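Local coordinates for protein flavin-containing monooxygenase (Allium sativum, PDB 6WPU) that probably uses bound FAD to oxygenate sulfur in S-allyl-L-cysteine, acting as a flavin-containing S-monooxygenase of garlic, at residues D229-V234 with K239-A244; F344-L349 with F399-W404; E415-L420 with E451-F456. All blocks are in the same frame, centred on the assembly; numbering follows the deposited sequence.

Contact 1: residues D229-V234 with K239-A244; sequences DISRDV and KEVHIA. With SO4 (sulfate ion), chain D.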
loop_
_atom_site.group_PDB
_atom_site.type_symbol
_atom_site.label_atom_id
_atom_site.label_comp_id
_atom_site.label_asym_id
_atom_site.label_seq_id
_atom_site.Cartn_x
_atom_site.Cartn_y
_atom_site.Cartn_z
ATOM N N ASP A 229 15.532 -4.294 2.867
ATOM C CA ASP A 229 15.944 -3.228 1.951
ATOM C C ASP A 229 16.494 -2.025 2.713
ATOM O O ASP A 229 17.538 -1.465 2.358
ATOM C CB ASP A 229 14.753 -2.768 1.082
ATOM C CG ASP A 229 14.487 -3.675 -0.102
ATOM O OD1 ASP A 229 15.412 -4.378 -0.560
ATOM O OD2 ASP A 229 13.331 -3.675 -0.587
ATOM N N ILE A 230 15.766 -1.574 3.730
ATOM C CA ILE A 230 16.216 -0.413 4.478
ATOM C C ILE A 230 17.515 -0.725 5.208
ATOM O O ILE A 230 18.459 0.079 5.190
ATOM C CB ILE A 230 15.110 0.053 5.437
ATOM C CG1 ILE A 230 13.969 0.675 4.624
ATOM C CG2 ILE A 230 15.684 1.035 6.460
ATOM C CD1 ILE A 230 12.889 1.320 5.457
ATOM N N SER A 231 17.595 -1.914 5.826
ATOM C CA SER A 231 18.823 -2.346 6.496
ATOM C C SER A 231 20.016 -2.285 5.558
ATOM O O SER A 231 21.082 -1.773 5.923
ATOM C CB SER A 231 18.658 -3.767 7.036
ATOM O OG SER A 231 17.580 -3.819 7.950
ATOM N N ARG A 232 19.862 -2.819 4.341
ATOM C CA ARG A 232 20.976 -2.786 3.398
ATOM C C ARG A 232 21.326 -1.351 3.017
ATOM O O ARG A 232 22.509 -1.011 2.875
ATOM C CB ARG A 232 20.641 -3.619 2.160
ATOM C CG ARG A 232 20.568 -5.113 2.451
ATOM C CD ARG A 232 20.579 -5.949 1.185
ATOM N NE ARG A 232 19.454 -5.616 0.330
ATOM C CZ ARG A 232 19.559 -4.983 -0.832
ATOM N NH1 ARG A 232 20.755 -4.635 -1.304
ATOM N NH2 ARG A 232 18.464 -4.708 -1.525
ATOM N N ASP A 233 20.309 -0.494 2.867
ATOM C CA ASP A 233 20.549 0.913 2.566
ATOM C C ASP A 233 21.314 1.584 3.700
ATOM O O ASP A 233 22.327 2.246 3.468
ATOM C CB ASP A 233 19.211 1.621 2.312
ATOM C CG ASP A 233 19.360 2.894 1.500
ATOM O OD1 ASP A 233 20.011 2.860 0.428
ATOM O OD2 ASP A 233 18.801 3.931 1.913
ATOM N N VAL A 234 20.843 1.399 4.938
ATOM C CA VAL A 234 21.502 1.964 6.114
ATOM C C VAL A 234 22.915 1.408 6.257
ATOM O O VAL A 234 23.849 2.128 6.634
ATOM C CB VAL A 234 20.645 1.692 7.370
ATOM C CG1 VAL A 234 21.409 2.011 8.653
ATOM C CG2 VAL A 234 19.357 2.506 7.309
ATOM N N LYS A 239 27.881 1.799 11.113
ATOM C CA LYS A 239 28.888 0.899 11.659
ATOM C C LYS A 239 28.340 -0.521 11.758
ATOM O O LYS A 239 28.984 -1.476 11.315
ATOM C CB LYS A 239 29.349 1.390 13.025
ATOM C CG LYS A 239 30.560 0.608 13.558
ATOM C CD LYS A 239 30.412 0.263 15.036
ATOM C CE LYS A 239 31.474 0.920 15.892
ATOM N NZ LYS A 239 31.062 2.291 16.273
ATOM N N GLU A 240 27.144 -0.676 12.330
ATOM C CA GLU A 240 26.489 -1.979 12.422
ATOM C C GLU A 240 24.988 -1.836 12.222
ATOM O O GLU A 240 24.374 -0.888 12.723
ATOM C CB GLU A 240 26.732 -2.648 13.768
ATOM C CG GLU A 240 28.161 -3.098 13.990
ATOM C CD GLU A 240 28.353 -3.687 15.372
ATOM O OE1 GLU A 240 29.489 -3.623 15.895
ATOM O OE2 GLU A 240 27.356 -4.200 15.940
ATOM N N VAL A 241 24.401 -2.788 11.501
ATOM C CA VAL A 241 22.953 -2.887 11.340
ATOM C C VAL A 241 22.517 -4.244 11.883
ATOM O O VAL A 241 23.092 -5.275 11.522
ATOM C CB VAL A 241 22.528 -2.705 9.870
ATOM C CG1 VAL A 241 21.001 -2.727 9.739
ATOM C CG2 VAL A 241 23.094 -1.392 9.318
ATOM N N HIS A 242 21.528 -4.237 12.772
ATOM C CA HIS A 242 20.982 -5.451 13.365
ATOM C C HIS A 242 19.488 -5.489 13.070
ATOM O O HIS A 242 18.760 -4.559 13.438
ATOM C CB HIS A 242 21.235 -5.481 14.874
ATOM C CG HIS A 242 22.685 -5.544 15.245
ATOM N ND1 HIS A 242 23.326 -6.727 15.535
ATOM C CD2 HIS A 242 23.618 -4.569 15.372
ATOM C CE1 HIS A 242 24.592 -6.479 15.830
ATOM N NE2 HIS A 242 24.795 -5.177 15.726
ATOM N N ILE A 243 19.035 -6.540 12.386
ATOM C CA ILE A 243 17.617 -6.719 12.084
ATOM C C ILE A 243 17.015 -7.619 13.150
ATOM O O ILE A 243 17.544 -8.702 13.426
ATOM C CB ILE A 243 17.402 -7.311 10.681
ATOM C CG1 ILE A 243 18.219 -6.548 9.639
ATOM C CG2 ILE A 243 15.926 -7.270 10.309
ATOM C CD1 ILE A 243 18.018 -7.048 8.215
ATOM N N ALA A 244 15.926 -7.163 13.770
ATOM C CA ALA A 244 15.132 -7.990 14.676
ATOM C C ALA A 244 13.929 -8.451 13.873
ATOM O O ALA A 244 13.006 -7.674 13.639
ATOM C CB ALA A 244 14.702 -7.218 15.918
HETATM S S SO4 D . 19.516 -3.220 -4.618
HETATM O O1 SO4 D . 20.759 -3.092 -3.851
HETATM O O2 SO4 D . 19.566 -4.463 -5.383
HETATM O O3 SO4 D . 18.377 -3.288 -3.710
HETATM O O4 SO4 D . 19.348 -2.050 -5.486
#
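Arg232 lays the edge of its guanidinium against a sulfate ion, probably from the crystallisation liquor, while on the other side of the unit the ring of His242 takes Glu240 at its edge. Arg232 NH2 reaches sulfate O3 at 2.6 Å and NH1 reaches O1 at 3.0 Å, both nearly straight; Arg232 NH2 also forms a salt bridge with Asp229 OD1, which lies somewhat out of the guanidinium plane and is shared with Arg437. His242 NE2 lies 2.7 Å from Glu240 OE2, in the ring plane and on the anti lone pair. Both side chains leave the backbone away from the interface, where segment 229-234 of helix 225-234 runs antiparallel to strand 240-244 in a beta-alpha-beta unit. Here Ser231 meets two strand residues: its CB lies 3.7 Å from Val241 CG1 and its OG 3.3 Å from Ile243 CD1. One turn on, Val234 CG1 touches Val241 CG2 at 3.9 Å. Ser231 OG stands anti to the carbonyl carbon (chi1 -59°), beside the backbone N, where it hydrogen-bonds Ala227 O. With its hydroxyl satisfied inside its own helix, Ser231 can pack against branched aliphatic chains, leaving charge to the flanks, where Arg90 joins Arg232 in binding the anion.

Contact 2: residues F344-L349 with F399-W404; sequences FPLCEL and FDYDDW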
loop_
_atom_site.group_PDB
_atom_site.type_symbol
_atom_site.label_atom_id
_atom_site.label_comp_id
_atom_site.label_asym_id
_atom_site.label_seq_id
_atom_site.Cartn_x
_atom_site.Cartn_y
_atom_site.Cartn_z
ATOM N N PHE A 344 -1.600 -2.313 -8.614
ATOM C CA PHE A 344 -2.207 -1.571 -9.721
ATOM C C PHE A 344 -3.292 -2.387 -10.417
ATOM O O PHE A 344 -4.421 -1.881 -10.546
ATOM C CB PHE A 344 -1.148 -1.082 -10.730
ATOM C CG PHE A 344 -0.136 -0.083 -10.175
ATOM C CD1 PHE A 344 -0.268 0.461 -8.908
ATOM C CD2 PHE A 344 0.957 0.301 -10.945
ATOM C CE1 PHE A 344 0.667 1.372 -8.403
ATOM C CE2 PHE A 344 1.909 1.205 -10.454
ATOM C CZ PHE A 344 1.758 1.750 -9.174
ATOM N N PRO A 345 -3.053 -3.635 -10.856
ATOM C CA PRO A 345 -4.151 -4.390 -11.481
ATOM C C PRO A 345 -5.278 -4.721 -10.514
ATOM O O PRO A 345 -6.440 -4.762 -10.936
ATOM C CB PRO A 345 -3.465 -5.659 -12.019
ATOM C CG PRO A 345 -2.208 -5.784 -11.255
ATOM C CD PRO A 345 -1.789 -4.399 -10.866
ATOM N N LEU A 346 -4.979 -4.953 -9.230
ATOM C CA LEU A 346 -6.046 -5.211 -8.262
ATOM C C LEU A 346 -6.993 -4.010 -8.137
ATOM O O LEU A 346 -8.219 -4.168 -8.148
ATOM C CB LEU A 346 -5.443 -5.581 -6.902
ATOM C CG LEU A 346 -6.487 -5.933 -5.837
ATOM C CD1 LEU A 346 -6.042 -7.118 -4.988
ATOM C CD2 LEU A 346 -6.825 -4.717 -4.951
ATOM N N CYS A 347 -6.439 -2.798 -7.984
ATOM C CA CYS A 347 -7.275 -1.605 -7.892
ATOM C C CYS A 347 -8.044 -1.378 -9.189
ATOM O O CYS A 347 -9.197 -0.933 -9.169
ATOM C CB CYS A 347 -6.422 -0.376 -7.557
ATOM S SG CYS A 347 -5.659 -0.396 -5.884
ATOM N N GLU A 348 -7.412 -1.686 -10.321
ATOM C CA GLU A 348 -8.073 -1.583 -11.616
ATOM C C GLU A 348 -9.324 -2.448 -11.648
ATOM O O GLU A 348 -10.409 -1.989 -12.039
ATOM C CB GLU A 348 -7.087 -1.998 -12.715
ATOM C CG GLU A 348 -7.574 -1.900 -14.176
ATOM C CD GLU A 348 -6.450 -2.283 -15.165
ATOM O OE1 GLU A 348 -5.427 -2.866 -14.713
ATOM O OE2 GLU A 348 -6.575 -1.998 -16.380
ATOM N N LEU A 349 -9.197 -3.699 -11.207
ATOM C CA LEU A 349 -10.323 -4.619 -11.273
ATOM C C LEU A 349 -11.375 -4.286 -10.221
ATOM O O LEU A 349 -12.578 -4.402 -10.485
ATOM C CB LEU A 349 -9.826 -6.048 -11.130
ATOM C CG LEU A 349 -9.014 -6.530 -12.327
ATOM C CD1 LEU A 349 -8.271 -7.826 -11.981
ATOM C CD2 LEU A 349 -9.922 -6.727 -13.560
ATOM N N PHE A 399 -4.487 -13.414 -6.934
ATOM C CA PHE A 399 -4.894 -13.444 -8.330
ATOM C C PHE A 399 -6.192 -14.206 -8.525
ATOM O O PHE A 399 -6.892 -13.960 -9.510
ATOM C CB PHE A 399 -3.784 -14.038 -9.200
ATOM C CG PHE A 399 -2.511 -13.251 -9.154
ATOM C CD1 PHE A 399 -2.494 -11.922 -9.560
ATOM C CD2 PHE A 399 -1.332 -13.827 -8.684
ATOM C CE1 PHE A 399 -1.332 -11.184 -9.518
ATOM C CE2 PHE A 399 -0.165 -13.091 -8.631
ATOM C CZ PHE A 399 -0.163 -11.768 -9.048
ATOM N N ASP A 400 -6.521 -15.120 -7.606
ATOM C CA ASP A 400 -7.860 -15.699 -7.588
ATOM C C ASP A 400 -8.896 -14.644 -7.231
ATOM O O ASP A 400 -10.005 -14.641 -7.782
ATOM C CB ASP A 400 -7.922 -16.853 -6.591
ATOM C CG ASP A 400 -6.976 -17.989 -6.949
ATOM O OD1 ASP A 400 -6.678 -18.158 -8.153
ATOM O OD2 ASP A 400 -6.537 -18.706 -6.025
ATOM N N TYR A 401 -8.549 -13.752 -6.294
ATOM C CA TYR A 401 -9.406 -12.617 -5.981
ATOM C C TYR A 401 -9.571 -11.712 -7.197
ATOM O O TYR A 401 -10.698 -11.346 -7.565
ATOM C CB TYR A 401 -8.824 -11.845 -4.795
ATOM C CG TYR A 401 -9.539 -10.552 -4.485
ATOM C CD1 TYR A 401 -9.019 -9.335 -4.901
ATOM C CD2 TYR A 401 -10.734 -10.546 -3.778
ATOM C CE1 TYR A 401 -9.659 -8.144 -4.614
ATOM C CE2 TYR A 401 -11.398 -9.350 -3.494
ATOM C CZ TYR A 401 -10.855 -8.154 -3.919
ATOM O OH TYR A 401 -11.506 -6.958 -3.637
ATOM N N ASP A 402 -8.451 -11.327 -7.823
ATOM C CA ASP A 402 -8.510 -10.563 -9.067
ATOM C C ASP A 402 -9.400 -11.252 -10.096
ATOM O O ASP A 402 -10.247 -10.612 -10.726
ATOM C CB ASP A 402 -7.108 -10.378 -9.652
ATOM C CG ASP A 402 -6.260 -9.386 -8.877
ATOM O OD1 ASP A 402 -6.782 -8.659 -8.002
ATOM O OD2 ASP A 402 -5.049 -9.336 -9.167
ATOM N N ASP A 403 -9.210 -12.563 -10.289
ATOM C CA ASP A 403 -9.995 -13.271 -11.297
ATOM C C ASP A 403 -11.476 -13.271 -10.945
ATOM O O ASP A 403 -12.326 -13.176 -11.838
ATOM C CB ASP A 403 -9.490 -14.703 -11.470
ATOM C CG ASP A 403 -8.209 -14.779 -12.284
ATOM O OD1 ASP A 403 -7.846 -13.769 -12.913
ATOM O OD2 ASP A 403 -7.560 -15.849 -12.287
ATOM N N TRP A 404 -11.810 -13.389 -9.654
ATOM C CA TRP A 404 -13.210 -13.268 -9.257
ATOM C C TRP A 404 -13.777 -11.912 -9.674
ATOM O O TRP A 404 -14.891 -11.827 -10.206
ATOM C CB TRP A 404 -13.366 -13.475 -7.748
ATOM C CG TRP A 404 -14.806 -13.481 -7.326
ATOM C CD1 TRP A 404 -15.629 -14.563 -7.250
ATOM C CD2 TRP A 404 -15.605 -12.344 -6.962
ATOM N NE1 TRP A 404 -16.889 -14.177 -6.854
ATOM C CE2 TRP A 404 -16.901 -12.820 -6.671
ATOM C CE3 TRP A 404 -15.349 -10.974 -6.852
ATOM C CZ2 TRP A 404 -17.936 -11.981 -6.273
ATOM C CZ3 TRP A 404 -16.382 -10.131 -6.456
ATOM C CH2 TRP A 404 -17.660 -10.642 -6.165
#
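Leu346 and Leu349 reach from helix 343-358 and meet Tyr401 and Asp402 of helix 398-409 crosswise, each touching pair of side chains set at about a right angle. The CD1 methyl of Leu346 takes the central place: it comes obliquely to the Tyr401 ring, 3.7 Å from Tyr401 CD1, and lies 3.5 Å from Asp402 OD1. Asp402 OD1 is also 3.5 Å from Leu346 CB, so it abuts the base of the leucine as well as its end. CG of Leu346 stands anti to the backbone N (chi1 -177°), which turns the branched end toward Tyr401 and Asp402. One turn later Leu349 puts its CD1 against the stem of the aspartate, 3.6 Å from Asp402 CB and equally close to Asp402 O. The contact is thus one of van der Waals packing, and the hydroxyl of Tyr401 finds its polar partners in the carbonyl of Lys321 and the side chain of Gln350. The short helical segments run nearly parallel, 27° apart, with axes 9.6 Å apart. On its other flanks, helix 343-358 sends Cys347 against helix 32-43 and Phe344 against helix 120-133 and the bound FAD.

Contact 3: residues E415-L420 with E451-F456; sequences EEWRRL and ETFSKF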
loop_
_atom_site.group_PDB
_atom_site.type_symbol
_atom_site.label_atom_id
_atom_site.label_comp_id
_atom_site.label_asym_id
_atom_site.label_seq_id
_atom_site.Cartn_x
_atom_site.Cartn_y
_atom_site.Cartn_z
ATOM N N GLU A 415 -3.036 -12.906 -16.540
ATOM C CA GLU A 415 -2.208 -13.709 -17.431
ATOM C C GLU A 415 -1.403 -14.730 -16.630
ATOM O O GLU A 415 -1.026 -14.494 -15.476
ATOM C CB GLU A 415 -1.260 -12.815 -18.240
ATOM C CG GLU A 415 -1.873 -11.583 -18.899
ATOM C CD GLU A 415 -1.792 -10.347 -18.006
ATOM O OE1 GLU A 415 -1.946 -10.490 -16.772
ATOM O OE2 GLU A 415 -1.553 -9.235 -18.533
ATOM N N GLU A 416 -1.134 -15.878 -17.257
ATOM C CA GLU A 416 -0.372 -16.925 -16.578
ATOM C C GLU A 416 1.057 -16.483 -16.301
ATOM O O GLU A 416 1.602 -16.770 -15.227
ATOM C CB GLU A 416 -0.372 -18.216 -17.399
ATOM C CG GLU A 416 -1.564 -19.103 -17.134
ATOM C CD GLU A 416 -2.741 -18.759 -18.018
ATOM O OE1 GLU A 416 -2.558 -17.930 -18.936
ATOM O OE2 GLU A 416 -3.840 -19.319 -17.792
ATOM N N TRP A 417 1.686 -15.790 -17.257
ATOM C CA TRP A 417 3.037 -15.294 -17.027
ATOM C C TRP A 417 3.091 -14.370 -15.811
ATOM O O TRP A 417 4.115 -14.313 -15.120
ATOM C CB TRP A 417 3.569 -14.586 -18.282
ATOM C CG TRP A 417 2.843 -13.321 -18.657
ATOM C CD1 TRP A 417 1.936 -13.172 -19.662
ATOM C CD2 TRP A 417 2.967 -12.020 -18.031
ATOM N NE1 TRP A 417 1.483 -11.870 -19.703
ATOM C CE2 TRP A 417 2.097 -11.145 -18.714
ATOM C CE3 TRP A 417 3.734 -11.517 -16.964
ATOM C CZ2 TRP A 417 1.959 -9.796 -18.361
ATOM C CZ3 TRP A 417 3.590 -10.180 -16.606
ATOM C CH2 TRP A 417 2.713 -9.333 -17.308
ATOM N N ARG A 418 1.998 -13.660 -15.519
ATOM C CA ARG A 418 2.005 -12.729 -14.398
ATOM C C ARG A 418 1.900 -13.474 -13.077
ATOM O O ARG A 418 2.559 -13.100 -12.098
ATOM C CB ARG A 418 0.875 -11.700 -14.541
ATOM C CG ARG A 418 1.145 -10.376 -13.803
ATOM C CD ARG A 418 -0.080 -9.448 -13.770
ATOM N NE ARG A 418 -0.460 -8.861 -15.056
ATOM C CZ ARG A 418 -0.307 -7.574 -15.374
ATOM N NH1 ARG A 418 0.240 -6.735 -14.496
ATOM N NH2 ARG A 418 -0.712 -7.119 -16.567
ATOM N N ARG A 419 1.092 -14.539 -13.035
ATOM C CA ARG A 419 1.080 -15.399 -11.854
ATOM C C ARG A 419 2.457 -15.999 -11.614
ATOM O O ARG A 419 2.959 -16.005 -10.483
ATOM C CB ARG A 419 0.034 -16.502 -12.006
ATOM C CG ARG A 419 -1.416 -16.077 -11.737
ATOM C CD ARG A 419 -2.338 -17.248 -12.003
ATOM N NE ARG A 419 -3.757 -16.962 -11.787
ATOM C CZ ARG A 419 -4.390 -17.206 -10.645
ATOM N NH1 ARG A 419 -3.724 -17.716 -9.612
ATOM N NH2 ARG A 419 -5.677 -16.926 -10.527
ATOM N N LEU A 420 3.092 -16.494 -12.681
ATOM C CA LEU A 420 4.379 -17.162 -12.538
ATOM C C LEU A 420 5.483 -16.178 -12.151
ATOM O O LEU A 420 6.347 -16.503 -11.327
ATOM C CB LEU A 420 4.731 -17.901 -13.831
ATOM C CG LEU A 420 3.821 -19.076 -14.200
ATOM C CD1 LEU A 420 4.185 -19.634 -15.569
ATOM C CD2 LEU A 420 3.870 -20.163 -13.125
ATOM N N GLU A 451 4.964 -10.391 -25.278
ATOM C CA GLU A 451 4.030 -10.828 -26.311
ATOM C C GLU A 451 2.642 -10.260 -26.056
ATOM O O GLU A 451 2.031 -9.656 -26.946
ATOM C CB GLU A 451 3.984 -12.356 -26.388
ATOM C CG GLU A 451 4.816 -12.936 -27.512
ATOM C CD GLU A 451 4.706 -12.115 -28.789
ATOM O OE1 GLU A 451 5.673 -11.396 -29.115
ATOM O OE2 GLU A 451 3.652 -12.175 -29.460
ATOM N N THR A 452 2.129 -10.430 -24.836
ATOM C CA THR A 452 0.799 -9.911 -24.543
ATOM C C THR A 452 0.755 -8.392 -24.598
ATOM O O THR A 452 -0.320 -7.830 -24.831
ATOM C CB THR A 452 0.322 -10.385 -23.171
ATOM O OG1 THR A 452 1.090 -9.731 -22.156
ATOM C CG2 THR A 452 0.484 -11.895 -23.022
ATOM N N PHE A 453 1.896 -7.713 -24.409
ATOM C CA PHE A 453 1.892 -6.252 -24.407
ATOM C C PHE A 453 1.730 -5.670 -25.808
ATOM O O PHE A 453 1.359 -4.498 -25.933
ATOM C CB PHE A 453 3.180 -5.705 -23.775
ATOM C CG PHE A 453 3.344 -6.023 -22.300
ATOM C CD1 PHE A 453 2.268 -6.450 -21.530
ATOM C CD2 PHE A 453 4.578 -5.869 -21.684
ATOM C CE1 PHE A 453 2.427 -6.732 -20.176
ATOM C CE2 PHE A 453 4.752 -6.149 -20.322
ATOM C CZ PHE A 453 3.674 -6.576 -19.569
ATOM N N SER A 454 2.000 -6.458 -26.856
ATOM C CA SER A 454 1.959 -5.960 -28.232
ATOM C C SER A 454 0.643 -5.272 -28.563
ATOM O O SER A 454 0.631 -4.194 -29.171
ATOM C CB SER A 454 2.196 -7.107 -29.208
ATOM O OG SER A 454 3.249 -7.935 -28.755
ATOM N N LYS A 455 -0.479 -5.874 -28.168
ATOM C CA LYS A 455 -1.774 -5.313 -28.533
ATOM C C LYS A 455 -1.997 -3.907 -27.979
ATOM O O LYS A 455 -2.939 -3.235 -28.412
ATOM C CB LYS A 455 -2.897 -6.249 -28.074
ATOM C CG LYS A 455 -3.344 -6.056 -26.635
ATOM C CD LYS A 455 -4.523 -6.961 -26.295
ATOM C CE LYS A 455 -4.077 -8.399 -26.152
ATOM N NZ LYS A 455 -3.037 -8.527 -25.089
ATOM N N PHE A 456 -1.166 -3.439 -27.053
ATOM C CA PHE A 456 -1.297 -2.074 -26.543
ATOM C C PHE A 456 -0.173 -1.168 -27.062
ATOM O O PHE A 456 0.618 -1.560 -27.926
ATOM C CB PHE A 456 -1.295 -2.053 -25.013
ATOM C CG PHE A 456 -2.182 -3.094 -24.368
ATOM C CD1 PHE A 456 -3.541 -2.874 -24.212
ATOM C CD2 PHE A 456 -1.640 -4.278 -23.879
ATOM C CE1 PHE A 456 -4.344 -3.823 -23.609
ATOM C CE2 PHE A 456 -2.436 -5.227 -23.268
ATOM C CZ PHE A 456 -3.787 -4.999 -23.132
#
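The first turn of helix 416-431 meets the C-terminal end of the modelled chain, where helix 443-453 is followed by a type I turn from Phe453 to Phe456, and Trp417 is the residue that joins them. Its indole nitrogen gives a weak, bent hydrogen bond to threonine, NE1 to Thr452 OG1 at 3.3 Å, and the methyl of Thr452 lies beside the same atom. Farther along the indole, Trp417 CZ2 rests 3.6 Å from Phe453 CE1; the two ring planes stand almost perpendicular, at 86°, in an oblique pairing. Trp417 CG lies between the backbone N and the carbonyl carbon (chi1 66°), a crowded position that swings the indole across to the second helix. Arg418 CB lies over one indole face toward its rim, and Trp417 CH2 sits toward the rim of a guanidinium face. Glu415, at the N-cap position, fixes the rotation of that guanidinium through a side-on pair: Arg418 NE to Glu415 OE1 at 2.8 Å and Arg418 NH2 to Glu415 OE2 at 3.0 Å. Lys455 NZ bonds Thr452 O at 2.8 Å, tying the turn back to the helix. Thr452 OG1 has its stronger bond to the carbonyl oxygen of Ala449, so the indole bond is an addition to a hydroxyl already engaged, and the contact rests chiefly on aromatic and apolar packing.

Contact 1 is buried throughout, contact 2 nearly so, and contact 3 reaches toward the surface at the chain's end. Contact 1 stands apart, about 34 Å between centres from contact 2 and 36 Å from contact 3, and is the one built on a helix and a strand; aliphatic packing fills it, with charges on its flanks. Contacts 2 and 3 join helix to helix or to a helix end, and their centres are about 15 Å apart. They touch through Arg419, whose NH2 makes salt bridges to Asp400 and Asp403, linking the consecutive helices 398-409 and 416-431. Contact 2 borders the FAD pocket through Phe344; contact 3 alone has an aromatic pair.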